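Local structure of Baccell_00856 (Bacteroides cellulosilyticus DSM 14838, 5MVH) at residues V46-E51 with M95-E100; K78-K83 with L125-K130; S357-A362 with W369-L374; R396-V401 with V422-K427. The protein is a beta-propeller glycoside hydrolase, probably a rhamnosidase that cleaves glycosidic bonds to rhamnose in complex carbohydrates. One frame throughout, in Å; residues are numbered along the deposited sequence.

Contact 1 of 4, residues V46-E51 with M95-E100; sequences VTQGDE and MMLDGE
V46 and Q48 reach across to M95, M96, L97 and D98 at the junction of two neighbouring blades of the beta-propeller. Strands 46-48 and 95-97 run 8° from parallel, but their axes stay 7.3 Å apart, too far for a shared sheet; no backbone-to-backbone bond joins the two segments, and side chains bridge them. V46 supplies both methyls of the apolar contact. With chi1 at 60°, CG1 sits between the backbone N and carbonyl carbon and points at L97 CD1, 3.6 Å away, while M95 CG lies 3.8 Å from the same methyl. The other branch, V46 CG2, takes M96 SD at 3.8 Å. M96 leaves its backbone on the far side of the strand, and bends at chi2 and chi3 carry its sulfur back to the valine, the two side chains crossing at about a right angle.

Q48 adds the polar part. It stands just before the glycine of a type II' turn, G49, whose positive phi suits that position. The amide arm lies obliquely across L97, with OE1 3.8 Å from L97 CB. Y123 OH is the stronger partner of NE2, which also donates to D98 O through a longer, bent bond (3.2 Å, 150°) in the carbonyl plane. D98 OD2 bonds H104 NE2, and OD1 bonds Y102 N. The backbone N of L97 is buried by the contact and has no hydrogen-bond partner in the model.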
# COMPACT_ATOMS: atom_id res chain seq x y z
N VAL A 46 -8.83 -0.07 -8.47
CA VAL A 46 -9.13 1.37 -8.40
C VAL A 46 -10.44 1.71 -9.12
O VAL A 46 -10.71 1.22 -10.21
CB VAL A 46 -7.95 2.20 -8.96
CG1 VAL A 46 -7.65 1.85 -10.40
CG2 VAL A 46 -8.20 3.71 -8.81
N THR A 47 -11.26 2.54 -8.47
CA THR A 47 -12.52 2.99 -8.99
C THR A 47 -12.42 4.41 -9.46
O THR A 47 -11.75 5.27 -8.84
CB THR A 47 -13.62 2.90 -7.90
OG1 THR A 47 -13.99 1.54 -7.72
CG2 THR A 47 -14.89 3.69 -8.26
N GLN A 48 -13.10 4.66 -10.57
CA GLN A 48 -13.37 6.00 -11.02
C GLN A 48 -14.78 6.03 -11.56
O GLN A 48 -15.16 5.21 -12.38
CB GLN A 48 -12.36 6.47 -12.03
CG GLN A 48 -12.56 7.91 -12.43
CD GLN A 48 -11.27 8.61 -12.77
OE1 GLN A 48 -10.35 8.71 -11.92
NE2 GLN A 48 -11.18 9.10 -13.99
N GLY A 49 -15.57 6.97 -11.05
CA GLY A 49 -16.97 7.09 -11.43
C GLY A 49 -17.71 5.84 -11.03
O GLY A 49 -17.71 5.45 -9.86
N ASP A 50 -18.31 5.19 -12.03
CA ASP A 50 -19.08 3.96 -11.82
C ASP A 50 -18.36 2.70 -12.30
O ASP A 50 -18.99 1.66 -12.45
CB ASP A 50 -20.45 4.09 -12.51
CG ASP A 50 -20.36 4.11 -14.02
OD1 ASP A 50 -19.25 4.32 -14.58
OD2 ASP A 50 -21.43 3.92 -14.67
N GLU A 51 -17.04 2.80 -12.54
CA GLU A 51 -16.27 1.66 -13.01
C GLU A 51 -15.13 1.34 -12.07
O GLU A 51 -14.66 2.22 -11.38
CB GLU A 51 -15.64 1.97 -14.35
CG GLU A 51 -16.63 2.20 -15.47
CD GLU A 51 -15.91 2.44 -16.79
OE1 GLU A 51 -14.96 3.26 -16.82
OE2 GLU A 51 -16.30 1.81 -17.78
N MET A 95 -1.16 0.43 -10.21
CA MET A 95 -1.96 1.19 -11.15
C MET A 95 -2.72 2.34 -10.49
O MET A 95 -2.94 2.36 -9.28
CB MET A 95 -2.97 0.30 -11.87
CG MET A 95 -4.33 0.13 -11.20
SD MET A 95 -5.27 -1.30 -11.82
CE MET A 95 -5.49 -0.78 -13.53
N MET A 96 -3.16 3.27 -11.32
CA MET A 96 -4.00 4.39 -10.90
C MET A 96 -4.59 5.07 -12.14
O MET A 96 -4.04 4.95 -13.24
CB MET A 96 -3.16 5.37 -10.09
CG MET A 96 -3.90 6.53 -9.45
SD MET A 96 -5.24 6.06 -8.37
CE MET A 96 -4.48 4.85 -7.29
N LEU A 97 -5.73 5.73 -11.98
CA LEU A 97 -6.28 6.57 -13.04
C LEU A 97 -6.08 8.04 -12.68
O LEU A 97 -6.21 8.41 -11.51
CB LEU A 97 -7.76 6.28 -13.30
CG LEU A 97 -8.05 5.05 -14.18
CD1 LEU A 97 -7.71 3.77 -13.45
CD2 LEU A 97 -9.50 5.06 -14.67
N ASP A 98 -5.77 8.85 -13.68
CA ASP A 98 -5.76 10.30 -13.51
C ASP A 98 -7.20 10.82 -13.71
O ASP A 98 -8.11 10.06 -14.03
CB ASP A 98 -4.72 11.01 -14.40
CG ASP A 98 -4.97 10.85 -15.89
OD1 ASP A 98 -6.14 10.76 -16.32
OD2 ASP A 98 -3.96 10.84 -16.64
N GLY A 99 -7.37 12.11 -13.47
CA GLY A 99 -8.66 12.76 -13.53
C GLY A 99 -9.38 12.70 -14.86
O GLY A 99 -10.62 12.74 -14.87
N GLU A 100 -8.63 12.56 -15.95
CA GLU A 100 -9.23 12.35 -17.29
C GLU A 100 -9.55 10.89 -17.61
O GLU A 100 -10.07 10.63 -18.68
CB GLU A 100 -8.33 12.89 -18.39
CG GLU A 100 -8.22 14.40 -18.48
CD GLU A 100 -7.33 14.83 -19.64
OE1 GLU A 100 -7.59 14.43 -20.78
OE2 GLU A 100 -6.36 15.55 -19.40

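Contact 2 of 4, residues K78-K83 with L125-K130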
# COMPACT_ATOMS: atom_id res chain seq x y z
N LYS A 78 -8.03 -7.77 -20.47
CA LYS A 78 -7.09 -7.58 -21.57
C LYS A 78 -5.75 -8.11 -21.14
O LYS A 78 -5.19 -7.66 -20.11
CB LYS A 78 -6.97 -6.10 -21.90
CG LYS A 78 -5.81 -5.74 -22.84
CD LYS A 78 -6.08 -6.19 -24.27
CE LYS A 78 -5.06 -5.57 -25.21
NZ LYS A 78 -4.99 -6.31 -26.48
N ARG A 79 -5.20 -9.05 -21.92
CA ARG A 79 -3.83 -9.49 -21.69
C ARG A 79 -2.96 -8.52 -22.47
O ARG A 79 -3.03 -8.48 -23.69
CB ARG A 79 -3.61 -10.93 -22.14
CG ARG A 79 -2.41 -11.57 -21.45
CD ARG A 79 -2.08 -12.94 -21.99
NE ARG A 79 -1.45 -12.84 -23.30
CZ ARG A 79 -0.90 -13.84 -23.98
NH1 ARG A 79 -0.87 -15.10 -23.51
NH2 ARG A 79 -0.38 -13.57 -25.18
N THR A 80 -2.12 -7.77 -21.76
CA THR A 80 -1.32 -6.72 -22.39
C THR A 80 -0.09 -7.32 -23.05
O THR A 80 0.15 -8.52 -22.96
CB THR A 80 -0.89 -5.64 -21.38
OG1 THR A 80 0.13 -6.17 -20.51
CG2 THR A 80 -2.11 -5.14 -20.56
N GLN A 81 0.70 -6.46 -23.67
CA GLN A 81 1.95 -6.87 -24.34
C GLN A 81 3.10 -7.20 -23.40
O GLN A 81 4.16 -7.67 -23.87
CB GLN A 81 2.40 -5.77 -25.31
CG GLN A 81 2.82 -4.42 -24.73
CD GLN A 81 1.67 -3.43 -24.58
OE1 GLN A 81 0.61 -3.80 -24.11
NE2 GLN A 81 1.90 -2.19 -24.93
N TYR A 82 2.93 -6.91 -22.10
CA TYR A 82 4.00 -7.00 -21.12
C TYR A 82 3.93 -8.19 -20.20
O TYR A 82 2.86 -8.72 -19.86
CB TYR A 82 4.01 -5.75 -20.23
CG TYR A 82 4.13 -4.46 -20.98
CD1 TYR A 82 5.32 -4.12 -21.58
CD2 TYR A 82 3.06 -3.59 -21.10
CE1 TYR A 82 5.45 -2.95 -22.29
CE2 TYR A 82 3.18 -2.41 -21.80
CZ TYR A 82 4.38 -2.09 -22.39
OH TYR A 82 4.53 -0.96 -23.12
N LYS A 83 5.11 -8.61 -19.78
CA LYS A 83 5.24 -9.65 -18.75
C LYS A 83 6.07 -9.09 -17.62
O LYS A 83 6.60 -7.98 -17.69
CB LYS A 83 5.92 -10.89 -19.29
CG LYS A 83 5.25 -11.46 -20.53
CD LYS A 83 5.78 -12.85 -20.80
CE LYS A 83 5.17 -13.88 -19.88
NZ LYS A 83 5.92 -15.17 -19.91
N LEU A 125 -8.44 -0.31 -21.86
CA LEU A 125 -7.42 -1.31 -21.51
C LEU A 125 -6.48 -1.55 -22.68
O LEU A 125 -6.45 -2.64 -23.27
CB LEU A 125 -8.05 -2.62 -21.08
CG LEU A 125 -9.17 -2.50 -20.05
CD1 LEU A 125 -9.64 -3.88 -19.66
CD2 LEU A 125 -8.72 -1.71 -18.83
N GLU A 126 -5.76 -0.52 -23.05
CA GLU A 126 -4.77 -0.59 -24.12
C GLU A 126 -3.59 0.22 -23.64
O GLU A 126 -3.72 1.43 -23.45
CB GLU A 126 -5.35 0.05 -25.39
CG GLU A 126 -4.47 -0.09 -26.62
CD GLU A 126 -4.44 -1.52 -27.13
OE1 GLU A 126 -3.35 -2.09 -27.26
OE2 GLU A 126 -5.53 -2.07 -27.42
N LEU A 127 -2.43 -0.42 -23.43
CA LEU A 127 -1.26 0.31 -22.98
C LEU A 127 -0.35 0.72 -24.11
O LEU A 127 -0.10 -0.05 -25.04
CB LEU A 127 -0.45 -0.50 -21.96
CG LEU A 127 -1.27 -0.94 -20.74
CD1 LEU A 127 -0.43 -1.84 -19.86
CD2 LEU A 127 -1.78 0.26 -19.96
N GLY A 128 0.19 1.93 -24.01
CA GLY A 128 1.24 2.37 -24.90
C GLY A 128 2.56 1.73 -24.54
O GLY A 128 2.65 0.88 -23.64
N ASP A 129 3.60 2.19 -25.24
CA ASP A 129 4.98 1.77 -25.00
C ASP A 129 5.47 2.22 -23.64
O ASP A 129 4.97 3.20 -23.13
CB ASP A 129 5.94 2.41 -26.03
CG ASP A 129 5.73 1.93 -27.44
OD1 ASP A 129 5.28 0.77 -27.61
OD2 ASP A 129 6.06 2.71 -28.39
N LYS A 130 6.48 1.54 -23.10
CA LYS A 130 7.18 2.01 -21.89
C LYS A 130 7.82 3.38 -22.13
O LYS A 130 8.37 3.64 -23.21
CB LYS A 130 8.24 0.99 -21.41
CG LYS A 130 7.64 -0.30 -20.87
CD LYS A 130 8.68 -1.37 -20.55
CE LYS A 130 8.06 -2.52 -19.76
NZ LYS A 130 8.95 -3.67 -19.41
O HOH W 1 4.27 -1.56 -26.51
O HOH W 2 -2.08 -3.23 -24.02
O HOH W 3 8.31 -5.96 -17.92
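K78 faces L125 with their CA atoms 6.3 Å apart, and T80 faces L127 at a CA to CA distance of 7.1 Å; the touching parts run 11° from parallel. These separations exceed those of paired strands, and 125-130 has no regular structure, so the link is made by side chains. At the N-terminal end K78 CG lies against L125 O, and K78 CB is 3.7 Å from L125 CB. Further along, L127 CD1 packs on T80 CG2. T80 OG1 bonds L63 O on the neighbouring strand and weakly accepts from Y82 N.

Strand 76-80 is the outermost strand of its propeller blade, and 125-130 is the loop after strand 116-118 of the next sheet, so the contact joins neighbouring blades. Where the chain turns a corner, Q81 NE2 donates to L127 O at 2.9 Å, almost straight at 167° but from above the carbonyl plane. Waters at NE2 and OE1 extend the amide's reach to D129 OD1 and L127 N. Q81 CG also lies 3.5 Å above the centre of the Y82 ring. The phenol OH donates to G128 O at 2.7 Å, in plane on a lone pair. K130 slides past the ring in the opposite direction, its CE 3.7 Å from Y82 CD1, and its NZ reaches K83 O through one water.

Contact 3 of 4, residues S357-A362 with W369-L374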
# COMPACT_ATOMS: atom_id res chain seq x y z
N SER A 357 -9.18 -12.04 7.02
CA SER A 357 -9.82 -11.71 8.30
C SER A 357 -10.00 -10.21 8.46
O SER A 357 -9.25 -9.40 7.87
CB SER A 357 -9.00 -12.25 9.45
OG SER A 357 -8.98 -13.66 9.41
N LEU A 358 -11.01 -9.88 9.25
CA LEU A 358 -11.39 -8.52 9.58
C LEU A 358 -11.35 -8.34 11.09
O LEU A 358 -12.02 -9.07 11.84
CB LEU A 358 -12.80 -8.20 9.08
CG LEU A 358 -13.44 -6.90 9.57
CD1 LEU A 358 -12.63 -5.70 9.15
CD2 LEU A 358 -14.89 -6.80 9.11
N ALA A 359 -10.58 -7.34 11.52
CA ALA A 359 -10.65 -6.81 12.87
C ALA A 359 -11.39 -5.49 12.74
O ALA A 359 -10.97 -4.60 12.00
CB ALA A 359 -9.25 -6.61 13.43
N HIS A 360 -12.53 -5.36 13.42
CA HIS A 360 -13.39 -4.18 13.27
C HIS A 360 -13.56 -3.49 14.61
O HIS A 360 -13.79 -4.17 15.60
CB HIS A 360 -14.75 -4.56 12.70
CG HIS A 360 -15.71 -3.42 12.58
ND1 HIS A 360 -16.65 -3.13 13.54
CD2 HIS A 360 -15.88 -2.49 11.61
CE1 HIS A 360 -17.35 -2.08 13.18
NE2 HIS A 360 -16.91 -1.66 12.00
N ALA A 361 -13.45 -2.15 14.63
CA ALA A 361 -13.74 -1.37 15.82
C ALA A 361 -14.81 -0.36 15.47
O ALA A 361 -14.68 0.38 14.50
CB ALA A 361 -12.49 -0.65 16.30
N ALA A 362 -15.89 -0.35 16.25
CA ALA A 362 -16.92 0.68 16.12
C ALA A 362 -16.39 2.07 16.41
O ALA A 362 -16.81 3.05 15.79
CB ALA A 362 -18.08 0.38 17.07
N TRP A 369 -12.54 -4.51 19.81
CA TRP A 369 -12.40 -5.08 18.47
C TRP A 369 -13.18 -6.37 18.35
O TRP A 369 -13.20 -7.17 19.28
CB TRP A 369 -10.94 -5.37 18.14
CG TRP A 369 -10.13 -4.14 18.09
CD1 TRP A 369 -9.48 -3.54 19.14
CD2 TRP A 369 -9.86 -3.33 16.94
NE1 TRP A 369 -8.83 -2.40 18.70
CE2 TRP A 369 -9.06 -2.25 17.36
CE3 TRP A 369 -10.24 -3.40 15.59
CZ2 TRP A 369 -8.63 -1.26 16.49
CZ3 TRP A 369 -9.80 -2.42 14.73
CH2 TRP A 369 -9.02 -1.35 15.18
N THR A 370 -13.82 -6.58 17.20
CA THR A 370 -14.38 -7.89 16.84
C THR A 370 -13.56 -8.48 15.72
O THR A 370 -12.95 -7.75 14.94
CB THR A 370 -15.84 -7.76 16.36
OG1 THR A 370 -15.91 -6.88 15.24
CG2 THR A 370 -16.72 -7.22 17.46
N PHE A 371 -13.55 -9.81 15.62
CA PHE A 371 -12.78 -10.50 14.60
C PHE A 371 -13.72 -11.39 13.83
O PHE A 371 -14.52 -12.12 14.41
CB PHE A 371 -11.65 -11.31 15.23
CG PHE A 371 -10.76 -10.48 16.10
CD1 PHE A 371 -11.04 -10.33 17.45
CD2 PHE A 371 -9.69 -9.77 15.56
CE1 PHE A 371 -10.24 -9.53 18.25
CE2 PHE A 371 -8.88 -8.98 16.36
CZ PHE A 371 -9.15 -8.86 17.71
N THR A 372 -13.64 -11.30 12.51
CA THR A 372 -14.53 -12.02 11.62
C THR A 372 -13.71 -12.52 10.44
O THR A 372 -12.93 -11.75 9.87
CB THR A 372 -15.68 -11.13 11.09
OG1 THR A 372 -15.12 -10.07 10.31
CG2 THR A 372 -16.51 -10.52 12.19
N ASP A 373 -13.87 -13.79 10.08
CA ASP A 373 -13.24 -14.31 8.86
C ASP A 373 -14.11 -13.98 7.67
O ASP A 373 -15.34 -14.14 7.73
CB ASP A 373 -12.99 -15.81 8.96
CG ASP A 373 -11.91 -16.15 9.97
OD1 ASP A 373 -11.05 -15.28 10.23
OD2 ASP A 373 -11.92 -17.28 10.54
N LEU A 374 -13.48 -13.48 6.61
CA LEU A 374 -14.21 -13.08 5.38
C LEU A 374 -14.19 -14.09 4.25
O LEU A 374 -14.96 -13.96 3.29
CB LEU A 374 -13.67 -11.73 4.92
CG LEU A 374 -13.64 -10.63 5.99
CD1 LEU A 374 -13.17 -9.33 5.37
CD2 LEU A 374 -15.01 -10.45 6.62
O HOH W 4 -16.92 -4.51 15.82
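H360 with T370, and L358 with T372, form the hydrogen-bonded pairs of an antiparallel hairpin whose short segments run at 156° to each other, N to C. Each pair carries two backbone bonds; L358 N to T372 O and its return, T372 N to L358 O, are both 2.8 Å. Short CA-H...O contacts fill the intervals, such as F371 CA to L358 O at 3.2 Å.

Among polar side chains, S357 OG donates to D373 OD1 at 2.8 Å, meeting the carboxylate on its anti side, 26° out of its plane. R352 and R355 form salt bridges to OD1 and OD2, so both carboxylate oxygens have an arginine partner. On the face of L358 and H360, one water joins H360 ND1, T370 OG1 and H360 O, while H360 NE2 is bonded to E342.

The apolar contacts are led by W369. Its chi1 of -64° lets the indole fold back so that A361 CB stands over the six-membered ring, 3.5 Å from the ring centroid and close to the normal: a CH-pi contact. A359 CB meets F371 CE2 at 3.8 Å on the same face, and L374 CD1 covers L358 CB at 3.9 Å on the other side.

Such a hairpin of third and fourth strands makes the outer half of a four-stranded beta-propeller blade.

Contact 4 of 4, residues R396-V401 with V422-K427; sequences RLHLFV and VLEVVK
Strands 397-401 and 422-425 belong to the sheet where the beta-propeller ring is closed: 418-425 lies between 397-402 and the N-terminal strand 23-29, an arrangement known as a Velcro closure. L399 and L423 form the hydrogen-bonded pair at its middle, L399 N to L423 O at 2.9 Å and L423 N to L399 O at 3.0 Å, and V425 N donates to L397 O.

On the side of H398, E424 gathers the polar groups. With its CG anti to the backbone N (chi1 175°), a bend at chi2 brings the carboxylate across H398 to R396. The guanidinium grips it side-on: NE donates to OE2 at 3.1 Å and NH2 to OE1 at 2.7 Å, both through syn lone pairs, with the two planes 31° apart; OE2 lies in the guanidinium plane, whereas OE1 is tilted from it. H398 NE2 also donates to E424 OE1, 2.7 Å away, but from above the carboxylate plane, 72° out of it, so OE1 is held by two donors from different directions. Q52 bonds the other ring nitrogen, and V422 CG1 lies 3.8 Å from H398 CB.

The opposite face is apolar: L397 CD2 rests on V425 CB at 3.7 Å, L399 and V425 cross, and V401 CG2 touches L423 CB. At the strand's end, one ordered water accepts from L397 N and donates to E424 OE2 and V425 O, the last at 2.7 Å.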
# COMPACT_ATOMS: atom_id res chain seq x y z
N ARG A 396 -17.27 2.26 0.36
CA ARG A 396 -17.34 0.82 0.16
C ARG A 396 -15.92 0.27 0.14
O ARG A 396 -15.00 0.91 -0.42
CB ARG A 396 -18.11 0.49 -1.11
CG ARG A 396 -19.57 0.97 -1.07
CD ARG A 396 -20.20 0.92 -2.46
NE ARG A 396 -20.44 -0.45 -2.86
CZ ARG A 396 -20.77 -0.87 -4.09
NH1 ARG A 396 -20.90 -0.03 -5.12
NH2 ARG A 396 -20.97 -2.18 -4.30
N LEU A 397 -15.74 -0.86 0.79
CA LEU A 397 -14.44 -1.47 0.97
C LEU A 397 -14.38 -2.72 0.09
O LEU A 397 -15.10 -3.69 0.35
CB LEU A 397 -14.21 -1.84 2.43
CG LEU A 397 -12.90 -2.59 2.74
CD1 LEU A 397 -11.69 -1.80 2.24
CD2 LEU A 397 -12.76 -2.88 4.23
N HIS A 398 -13.54 -2.68 -0.93
CA HIS A 398 -13.33 -3.82 -1.81
C HIS A 398 -11.86 -4.25 -1.72
O HIS A 398 -10.96 -3.39 -1.83
CB HIS A 398 -13.62 -3.44 -3.25
CG HIS A 398 -15.08 -3.32 -3.57
ND1 HIS A 398 -15.52 -3.18 -4.87
CD2 HIS A 398 -16.18 -3.36 -2.79
CE1 HIS A 398 -16.85 -3.12 -4.87
NE2 HIS A 398 -17.27 -3.23 -3.62
N LEU A 399 -11.62 -5.54 -1.55
CA LEU A 399 -10.28 -6.12 -1.47
C LEU A 399 -9.94 -6.91 -2.72
O LEU A 399 -10.81 -7.58 -3.28
CB LEU A 399 -10.21 -7.12 -0.30
CG LEU A 399 -10.59 -6.58 1.07
CD1 LEU A 399 -10.45 -7.63 2.15
CD2 LEU A 399 -9.72 -5.37 1.37
N PHE A 400 -8.69 -6.85 -3.13
CA PHE A 400 -8.10 -7.78 -4.10
C PHE A 400 -7.82 -9.05 -3.32
O PHE A 400 -7.07 -9.01 -2.34
CB PHE A 400 -6.81 -7.19 -4.68
CG PHE A 400 -6.20 -8.00 -5.80
CD1 PHE A 400 -5.52 -9.19 -5.52
CD2 PHE A 400 -6.27 -7.57 -7.11
CE1 PHE A 400 -4.95 -9.95 -6.54
CE2 PHE A 400 -5.69 -8.32 -8.14
CZ PHE A 400 -5.03 -9.52 -7.85
N VAL A 401 -8.43 -10.18 -3.71
CA VAL A 401 -8.29 -11.44 -2.98
C VAL A 401 -7.85 -12.52 -3.97
O VAL A 401 -8.46 -12.67 -5.04
CB VAL A 401 -9.62 -11.84 -2.30
CG1 VAL A 401 -9.56 -13.27 -1.78
CG2 VAL A 401 -9.94 -10.87 -1.17
N VAL A 422 -12.61 -9.98 -6.42
CA VAL A 422 -12.84 -8.76 -5.64
C VAL A 422 -13.89 -9.08 -4.57
O VAL A 422 -14.96 -9.59 -4.88
CB VAL A 422 -13.28 -7.57 -6.49
CG1 VAL A 422 -13.60 -6.35 -5.62
CG2 VAL A 422 -12.17 -7.24 -7.48
N LEU A 423 -13.55 -8.79 -3.32
CA LEU A 423 -14.41 -9.07 -2.18
C LEU A 423 -14.87 -7.78 -1.52
O LEU A 423 -14.03 -6.99 -1.06
CB LEU A 423 -13.65 -9.94 -1.18
CG LEU A 423 -14.36 -10.31 0.11
CD1 LEU A 423 -15.71 -10.94 -0.18
CD2 LEU A 423 -13.49 -11.26 0.90
N GLU A 424 -16.19 -7.56 -1.48
CA GLU A 424 -16.73 -6.39 -0.76
C GLU A 424 -16.85 -6.76 0.71
O GLU A 424 -17.31 -7.86 1.05
CB GLU A 424 -18.09 -5.84 -1.34
CG GLU A 424 -18.69 -4.67 -0.48
CD GLU A 424 -19.41 -3.55 -1.23
OE1 GLU A 424 -19.67 -3.67 -2.44
OE2 GLU A 424 -19.73 -2.49 -0.59
N VAL A 425 -16.43 -5.82 1.56
CA VAL A 425 -16.43 -5.97 3.01
C VAL A 425 -17.35 -4.93 3.63
O VAL A 425 -17.29 -3.77 3.27
CB VAL A 425 -15.01 -5.77 3.57
CG1 VAL A 425 -14.99 -5.95 5.10
CG2 VAL A 425 -14.04 -6.71 2.86
N VAL A 426 -18.18 -5.37 4.58
CA VAL A 426 -19.10 -4.48 5.33
C VAL A 426 -18.91 -4.69 6.83
O VAL A 426 -18.22 -5.62 7.25
CB VAL A 426 -20.58 -4.66 4.92
CG1 VAL A 426 -20.77 -4.32 3.45
CG2 VAL A 426 -21.09 -6.09 5.22
N LYS A 427 -19.46 -3.79 7.64
CA LYS A 427 -19.32 -3.96 9.08
C LYS A 427 -20.05 -5.25 9.50
O LYS A 427 -21.00 -5.67 8.83
CB LYS A 427 -19.81 -2.73 9.85
CG LYS A 427 -21.31 -2.50 9.82
CD LYS A 427 -21.70 -1.23 10.57
CE LYS A 427 -23.11 -0.87 10.18
NZ LYS A 427 -23.63 0.29 10.94
O HOH W 5 -18.43 -1.85 1.83

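Overall arrangement
Contacts 1 and 2 tie neighbouring propeller blades together, contact 3 is internal to one blade, and contact 4 lies where N- and C-terminal strands close the ring. Contacts 1 and 2 join the blade of strands 45-48 to 76-80, at these two edge strands, to the region of strands 93-97 to 116-118; their centres are 17 Å apart and their segments alternate along the chain. Contacts 3 and 4 come later in series. Contact 3 is the outer hairpin of the four-stranded sheet that precedes strands 397-402 and 418-425 along the chain. They touch, L374 CD1 lying 3.7 Å from V425 CG2, with centres 13 Å apart. Contacts 2 and 3 are the most distant, about 38 Å between centres.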